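Local coordinates for protein transcriptional regulator, MarR family (Neisseria meningitidis serogroup B, PDB 3G3Z) that probably binds DNA as a dimeric transcription factor of the MarR family and so regulates gene expression through a winged helix-turn-helix domain, at residues A[34-37]-A[38-42]; A[55-58]-A[59-63]; A[63-66]-A[67-71]. One frame throughout, in Å; residues are numbered along the deposited sequence.

Contact 1. Residues A[34-37]-A[38-42]; sequences FAVL and YTLAT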
loop_
_atom_site.group_PDB
_atom_site.type_symbol
_atom_site.label_atom_id
_atom_site.label_comp_id
_atom_site.label_asym_id
_atom_site.label_seq_id
_atom_site.Cartn_x
_atom_site.Cartn_y
_atom_site.Cartn_z
ATOM N N PHE A 34 -10.766 9.232 -4.692
ATOM C CA PHE A 34 -11.368 8.794 -3.437
ATOM C C PHE A 34 -10.890 9.636 -2.270
ATOM O O PHE A 34 -11.693 10.094 -1.444
ATOM C CB PHE A 34 -11.048 7.317 -3.188
ATOM C CG PHE A 34 -11.624 6.791 -1.919
ATOM C CD1 PHE A 34 -12.976 6.455 -1.841
ATOM C CD2 PHE A 34 -10.830 6.652 -0.788
ATOM C CE1 PHE A 34 -13.527 5.978 -0.654
ATOM C CE2 PHE A 34 -11.378 6.170 0.405
ATOM C CZ PHE A 34 -12.723 5.836 0.465
ATOM N N ALA A 35 -9.577 9.856 -2.219
ATOM C CA ALA A 35 -8.966 10.642 -1.162
ATOM C C ALA A 35 -9.663 12.006 -1.008
ATOM O O ALA A 35 -10.032 12.379 0.101
ATOM C CB ALA A 35 -7.458 10.817 -1.432
ATOM N N VAL A 36 -9.865 12.724 -2.115
ATOM C CA VAL A 36 -10.558 14.031 -2.100
ATOM C C VAL A 36 -12.045 13.867 -1.791
ATOM O O VAL A 36 -12.545 14.404 -0.806
ATOM C CB VAL A 36 -10.363 14.816 -3.445
ATOM C CG1 VAL A 36 -11.135 16.162 -3.444
ATOM C CG2 VAL A 36 -8.906 15.079 -3.677
ATOM N N LEU A 37 -12.742 13.109 -2.630
ATOM C CA LEU A 37 -14.199 12.965 -2.546
ATOM C C LEU A 37 -14.688 12.399 -1.204
ATOM O O LEU A 37 -15.629 12.926 -0.596
ATOM C CB LEU A 37 -14.707 12.094 -3.707
ATOM C CG LEU A 37 -14.462 12.629 -5.132
ATOM C CD1 LEU A 37 -14.678 11.528 -6.162
ATOM C CD2 LEU A 37 -15.340 13.838 -5.424
ATOM N N TYR A 38 -14.044 11.331 -0.748
ATOM C CA TYR A 38 -14.456 10.696 0.492
ATOM C C TYR A 38 -14.126 11.517 1.740
ATOM O O TYR A 38 -14.941 11.570 2.668
ATOM C CB TYR A 38 -13.899 9.287 0.597
ATOM C CG TYR A 38 -14.489 8.495 1.730
ATOM C CD1 TYR A 38 -15.773 7.944 1.634
ATOM C CD2 TYR A 38 -13.769 8.297 2.911
ATOM C CE1 TYR A 38 -16.319 7.214 2.690
ATOM C CE2 TYR A 38 -14.307 7.567 3.970
ATOM C CZ TYR A 38 -15.575 7.026 3.852
ATOM O OH TYR A 38 -16.100 6.310 4.903
ATOM N N THR A 39 -12.955 12.163 1.761
ATOM C CA THR A 39 -12.608 13.076 2.864
ATOM C C THR A 39 -13.632 14.212 2.965
ATOM O O THR A 39 -14.123 14.532 4.052
ATOM C CB THR A 39 -11.165 13.664 2.734
ATOM O OG1 THR A 39 -10.222 12.603 2.548
ATOM C CG2 THR A 39 -10.774 14.431 3.978
ATOM N N LEU A 40 -13.974 14.797 1.827
ATOM C CA LEU A 40 -14.872 15.947 1.820
ATOM C C LEU A 40 -16.302 15.571 2.191
ATOM O O LEU A 40 -17.004 16.351 2.829
ATOM C CB LEU A 40 -14.818 16.676 0.474
ATOM C CG LEU A 40 -13.520 17.414 0.119
ATOM C CD1 LEU A 40 -13.667 18.145 -1.206
ATOM C CD2 LEU A 40 -13.096 18.388 1.215
ATOM N N ALA A 41 -16.719 14.371 1.797
ATOM C CA ALA A 41 -18.078 13.900 2.060
ATOM C C ALA A 41 -18.305 13.514 3.522
ATOM O O ALA A 41 -19.418 13.645 4.036
ATOM C CB ALA A 41 -18.424 12.735 1.140
ATOM N N THR A 42 -17.243 13.065 4.186
ATOM C CA THR A 42 -17.342 12.529 5.543
ATOM C C THR A 42 -16.779 13.460 6.621
ATOM O O THR A 42 -17.111 13.307 7.794
ATOM C CB THR A 42 -16.619 11.168 5.651
ATOM O OG1 THR A 42 -15.256 11.330 5.245
ATOM C CG2 THR A 42 -17.294 10.111 4.763
#
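One turn apart on helix 31-43, Phe34 and Tyr38 lean the same way and set their rings nearly parallel but slid apart, so that they barely overlap, a clear case of aromatic side chains pairing at i and i+4. This is the tight part of the contact. The planes are 13° from parallel, with the ring centroids 4.8 Å apart. Phe34 CZ rests over one face of the Tyr38 ring, offset toward the rim and 3.4 Å from Tyr38 CG. Nearer the backbone, Tyr38 CB sits over the Phe34 face in a CH-pi contact, 3.7 Å from the Phe34 ring centroid. Both residues hold CG anti to the backbone N (chi1 180° in Phe34, -170° in Tyr38), which sends the rings off the helix in step. The opposite face of the Tyr38 ring receives Thr42 CG2, placed there while Thr42 OG1 bonds back to Tyr38 O at 2.6 Å. Val36 and Leu40 meet at one point, Val36 CG1 alongside Leu40 CD1 at 3.9 Å. Toward the C-terminal end of helix 31-43 the packing gives way to partly exposed Ala41 and Thr42. Thr39 turns its hydroxyl back to the helix, where OG1 bonds to Ala35 O at an unusually short, doubtful length, and OG1 also pairs with Trp55 NE1. Around this turn, Phe34, Tyr38 and Ala41 meet helix 93-117, Ala35 and Thr39 face helix 48-55, Val36 and Leu37 pack on helix 59-71, and Leu40 reaches strand 89-91.

Contact 2. Residues A[55-58]-A[59-63]; sequences WSLP and KQTVS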
loop_
_atom_site.group_PDB
_atom_site.type_symbol
_atom_site.label_atom_id
_atom_site.label_comp_id
_atom_site.label_asym_id
_atom_site.label_seq_id
_atom_site.Cartn_x
_atom_site.Cartn_y
_atom_site.Cartn_z
ATOM N N TRP A 55 -4.186 10.871 3.453
ATOM C CA TRP A 55 -4.128 9.718 2.557
ATOM C C TRP A 55 -2.737 9.448 2.026
ATOM O O TRP A 55 -2.551 8.561 1.193
ATOM C CB TRP A 55 -5.172 9.823 1.442
ATOM C CG TRP A 55 -6.557 9.785 2.015
ATOM C CD1 TRP A 55 -7.371 10.848 2.261
ATOM C CD2 TRP A 55 -7.270 8.618 2.453
ATOM N NE1 TRP A 55 -8.560 10.419 2.815
ATOM C CE2 TRP A 55 -8.519 9.054 2.953
ATOM C CE3 TRP A 55 -6.971 7.246 2.478
ATOM C CZ2 TRP A 55 -9.481 8.161 3.472
ATOM C CZ3 TRP A 55 -7.923 6.359 2.994
ATOM C CH2 TRP A 55 -9.167 6.823 3.479
ATOM N N SER A 56 -1.761 10.187 2.550
ATOM C CA SER A 56 -0.341 9.973 2.238
ATOM C C SER A 56 -0.068 10.215 0.747
ATOM O O SER A 56 0.584 9.410 0.086
ATOM C CB SER A 56 0.118 8.572 2.693
ATOM O OG SER A 56 0.076 8.461 4.115
ATOM N N LEU A 57 -0.605 11.322 0.230
ATOM C CA LEU A 57 -0.405 11.720 -1.167
ATOM C C LEU A 57 0.407 13.011 -1.309
ATOM O O LEU A 57 0.266 13.918 -0.496
ATOM C CB LEU A 57 -1.753 11.899 -1.872
ATOM C CG LEU A 57 -2.570 10.632 -2.108
ATOM C CD1 LEU A 57 -3.965 11.004 -2.591
ATOM C CD2 LEU A 57 -1.871 9.699 -3.086
ATOM N N PRO A 58 1.248 13.102 -2.352
ATOM C CA PRO A 58 1.992 14.338 -2.576
ATOM C C PRO A 58 1.095 15.482 -3.050
ATOM O O PRO A 58 0.048 15.243 -3.661
ATOM C CB PRO A 58 2.993 13.956 -3.662
ATOM C CG PRO A 58 2.419 12.782 -4.323
ATOM C CD PRO A 58 1.617 12.048 -3.316
ATOM N N LYS A 59 1.516 16.710 -2.761
ATOM C CA LYS A 59 0.722 17.916 -3.028
ATOM C C LYS A 59 0.301 18.075 -4.498
ATOM O O LYS A 59 -0.822 18.494 -4.786
ATOM C CB LYS A 59 1.481 19.168 -2.551
ATOM C CG LYS A 59 1.739 19.225 -1.041
ATOM C CD LYS A 59 2.731 20.333 -0.684
ATOM C CE LYS A 59 3.240 20.179 0.746
ATOM N NZ LYS A 59 4.420 21.064 1.015
ATOM N N GLN A 60 1.203 17.725 -5.413
ATOM C CA GLN A 60 0.961 17.829 -6.857
ATOM C C GLN A 60 -0.212 16.955 -7.265
ATOM O O GLN A 60 -1.104 17.396 -7.994
ATOM C CB GLN A 60 2.195 17.396 -7.662
ATOM C CG GLN A 60 3.530 17.994 -7.217
ATOM C CD GLN A 60 4.190 17.220 -6.076
ATOM O OE1 GLN A 60 3.738 17.269 -4.929
ATOM N NE2 GLN A 60 5.279 16.519 -6.389
ATOM N N THR A 61 -0.181 15.710 -6.795
ATOM C CA THR A 61 -1.213 14.711 -7.060
ATOM C C THR A 61 -2.570 15.244 -6.618
ATOM O O THR A 61 -3.539 15.153 -7.362
ATOM C CB THR A 61 -0.875 13.398 -6.329
ATOM O OG1 THR A 61 0.350 12.882 -6.859
ATOM C CG2 THR A 61 -1.982 12.344 -6.481
ATOM N N VAL A 62 -2.618 15.826 -5.422
ATOM C CA VAL A 62 -3.867 16.326 -4.856
ATOM C C VAL A 62 -4.420 17.510 -5.648
ATOM O O VAL A 62 -5.612 17.523 -6.004
ATOM C CB VAL A 62 -3.711 16.685 -3.362
ATOM C CG1 VAL A 62 -4.978 17.333 -2.821
ATOM C CG2 VAL A 62 -3.376 15.438 -2.556
ATOM N N SER A 63 -3.560 18.487 -5.941
ATOM C CA SER A 63 -3.962 19.656 -6.729
ATOM C C SER A 63 -4.523 19.259 -8.078
ATOM O O SER A 63 -5.511 19.837 -8.537
ATOM C CB SER A 63 -2.790 20.616 -6.935
ATOM O OG SER A 63 -2.327 21.095 -5.689
#
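Pro58 stands at the N-cap of helix 59-71 and touches the first turn through both its ring and its carbonyl, an instructive example of a helix start built without a side-chain cap from the N-cap residue. The hydrogen bonding is plain: Val62 N donates to Pro58 O at 3.2 Å, in the carbonyl plane and with an N-H...O angle of 157°, closing the first helical turn. The remaining contacts are van der Waals touches. The proline ring and the Thr61 side chain cross obliquely, Pro58 CG coming to 3.3 Å from Thr61 OG1. Gln60, bent at chi2 (85°), folds its amide back, bringing Gln60 OE1 to 3.6 Å from Pro58 CB. Apolar contact lies on the inner side, where Leu57 CB meets Val62 CG2 at 4.0 Å. Ser56, with positive phi, ends the preceding helix in a Schellman motif, and the chain then runs extended through Leu57 and Pro58. The whole forms the turn between helices 48-55 and 59-71, with Leu57 and Thr61 against Asn32 of helix 31-43, Leu57 also touching Tyr31, and Ser56 packing on Leu15 of the second subunit.

Contact 3. Residues A[63-66]-A[67-71]; sequences SGVC and KTLAG
Val65 carries CG1 anti to its own amide nitrogen (chi1 171°), and Leu69, one turn on, swings CG to the side of its backbone N (chi1 -68°) with the chain then extended through chi2; together these torsions bring Val65 CG1 alongside Leu69 CD1 at 3.8 Å. The two side chains point the same way from helix 59-71, and they illustrate how a spacing of four residues places two apolar side chains side by side on one flank of a helix. Leu69 also lies close over the preceding turn, its CG 3.5 Å from Val65 O, the same carbonyl that takes the Leu69 amide hydrogen.

The backbone beneath is regular. Hydrogen bonds of the i to i+4 kind run from the carbonyl oxygens of Ser63, Gly64, Val65 and Cys66 to the amides of Lys67, Thr68, Leu69 and Ala70, with Leu69 N 3.0 Å from Val65 O.

The other flank of the helix is polar. Lys67 sets CB 3.5 Å from Gly64 O and then runs out as a fully extended chain, while Thr68 stands beside it on the exposed surface. Ser63 turns its hydroxyl back along the helix, where OG lies near Lys59 O.

On the inner side Val65 and Leu69 pack on Leu33 of helix 31-43, and Cys66, Leu69 and Ala70 meet Ile75 of strand 75-77. By family likeness helix 59-71 is probably the recognition helix of the winged helix-turn-helix. The chemistry is accordingly two-sided: an apolar flank fastens the helix to the domain, while an exposed flank bearing a lysine and a threonine would suit contact with DNA, although no nucleic acid is bound here.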
loop_
_atom_site.group_PDB
_atom_site.type_symbol
_atom_site.label_atom_id
_atom_site.label_comp_id
_atom_site.label_asym_id
_atom_site.label_seq_id
_atom_site.Cartn_x
_atom_site.Cartn_y
_atom_site.Cartn_z
ATOM N N SER A 63 -3.560 18.487 -5.941
ATOM C CA SER A 63 -3.962 19.656 -6.729
ATOM C C SER A 63 -4.523 19.259 -8.078
ATOM O O SER A 63 -5.511 19.837 -8.537
ATOM C CB SER A 63 -2.790 20.616 -6.935
ATOM O OG SER A 63 -2.327 21.095 -5.689
ATOM N N GLY A 64 -3.892 18.272 -8.705
ATOM C CA GLY A 64 -4.310 17.800 -10.028
ATOM C C GLY A 64 -5.734 17.270 -9.990
ATOM O O GLY A 64 -6.582 17.656 -10.793
ATOM N N VAL A 65 -5.995 16.400 -9.031
ATOM C CA VAL A 65 -7.309 15.811 -8.877
ATOM C C VAL A 65 -8.344 16.896 -8.556
ATOM O O VAL A 65 -9.446 16.901 -9.114
ATOM C CB VAL A 65 -7.277 14.689 -7.819
ATOM C CG1 VAL A 65 -8.675 14.207 -7.488
ATOM C CG2 VAL A 65 -6.426 13.538 -8.338
ATOM N N CYS A 66 -7.973 17.834 -7.692
ATOM C CA CYS A 66 -8.875 18.939 -7.363
ATOM C C CYS A 66 -9.243 19.795 -8.571
ATOM O O CYS A 66 -10.408 20.188 -8.720
ATOM C CB CYS A 66 -8.301 19.791 -6.236
ATOM S SG CYS A 66 -8.313 18.852 -4.693
ATOM N N LYS A 67 -8.267 20.060 -9.442
ATOM C CA LYS A 67 -8.526 20.810 -10.676
ATOM C C LYS A 67 -9.589 20.108 -11.526
ATOM O O LYS A 67 -10.510 20.759 -12.024
ATOM C CB LYS A 67 -7.228 21.024 -11.473
ATOM C CG LYS A 67 -7.364 21.939 -12.694
ATOM C CD LYS A 67 -5.991 22.407 -13.211
ATOM C CE LYS A 67 -6.133 23.263 -14.467
ATOM N NZ LYS A 67 -4.845 23.884 -14.924
ATOM N N THR A 68 -9.471 18.786 -11.674
ATOM C CA THR A 68 -10.433 18.005 -12.470
ATOM C C THR A 68 -11.834 18.037 -11.871
ATOM O O THR A 68 -12.817 18.267 -12.589
ATOM C CB THR A 68 -9.988 16.531 -12.689
ATOM O OG1 THR A 68 -8.672 16.506 -13.242
ATOM C CG2 THR A 68 -10.926 15.819 -13.669
ATOM N N LEU A 69 -11.922 17.840 -10.556
ATOM C CA LEU A 69 -13.212 17.818 -9.869
ATOM C C LEU A 69 -13.936 19.175 -9.867
ATOM O O LEU A 69 -15.169 19.231 -10.006
ATOM C CB LEU A 69 -13.062 17.236 -8.457
ATOM C CG LEU A 69 -12.714 15.733 -8.390
ATOM C CD1 LEU A 69 -12.248 15.349 -7.008
ATOM C CD2 LEU A 69 -13.881 14.830 -8.818
ATOM N N ALA A 70 -13.174 20.262 -9.718
ATOM C CA ALA A 70 -13.733 21.611 -9.783
ATOM C C ALA A 70 -14.253 21.907 -11.181
ATOM O O ALA A 70 -15.325 22.480 -11.331
ATOM C CB ALA A 70 -12.704 22.660 -9.362
ATOM N N GLY A 71 -13.488 21.496 -12.194
ATOM C CA GLY A 71 -13.878 21.638 -13.597
ATOM C C GLY A 71 -15.131 20.843 -13.917
ATOM O O GLY A 71 -15.859 21.158 -14.861
#

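Overall arrangement
From the N terminus, contact 1 comes first, within helix 31-43; contact 2 follows at the turn from helix 48-55 into helix 59-71, and contact 3 continues along that last helix. All are local, so none closes a long loop and none nests within or crosses another; contacts 2 and 3 simply share Ser63. Their side chains converge in space. Trp55 of the second range meets Phe34 of the first and Leu57 meets Ala35, while Val36 and Leu37 of helix 31-43 lie against Val65, Cys66 and Leu69. Helix 31-43 thus backs the helix-turn-helix formed by 48-55 and 59-71, and contacts 1 and 2 also touch the second subunit.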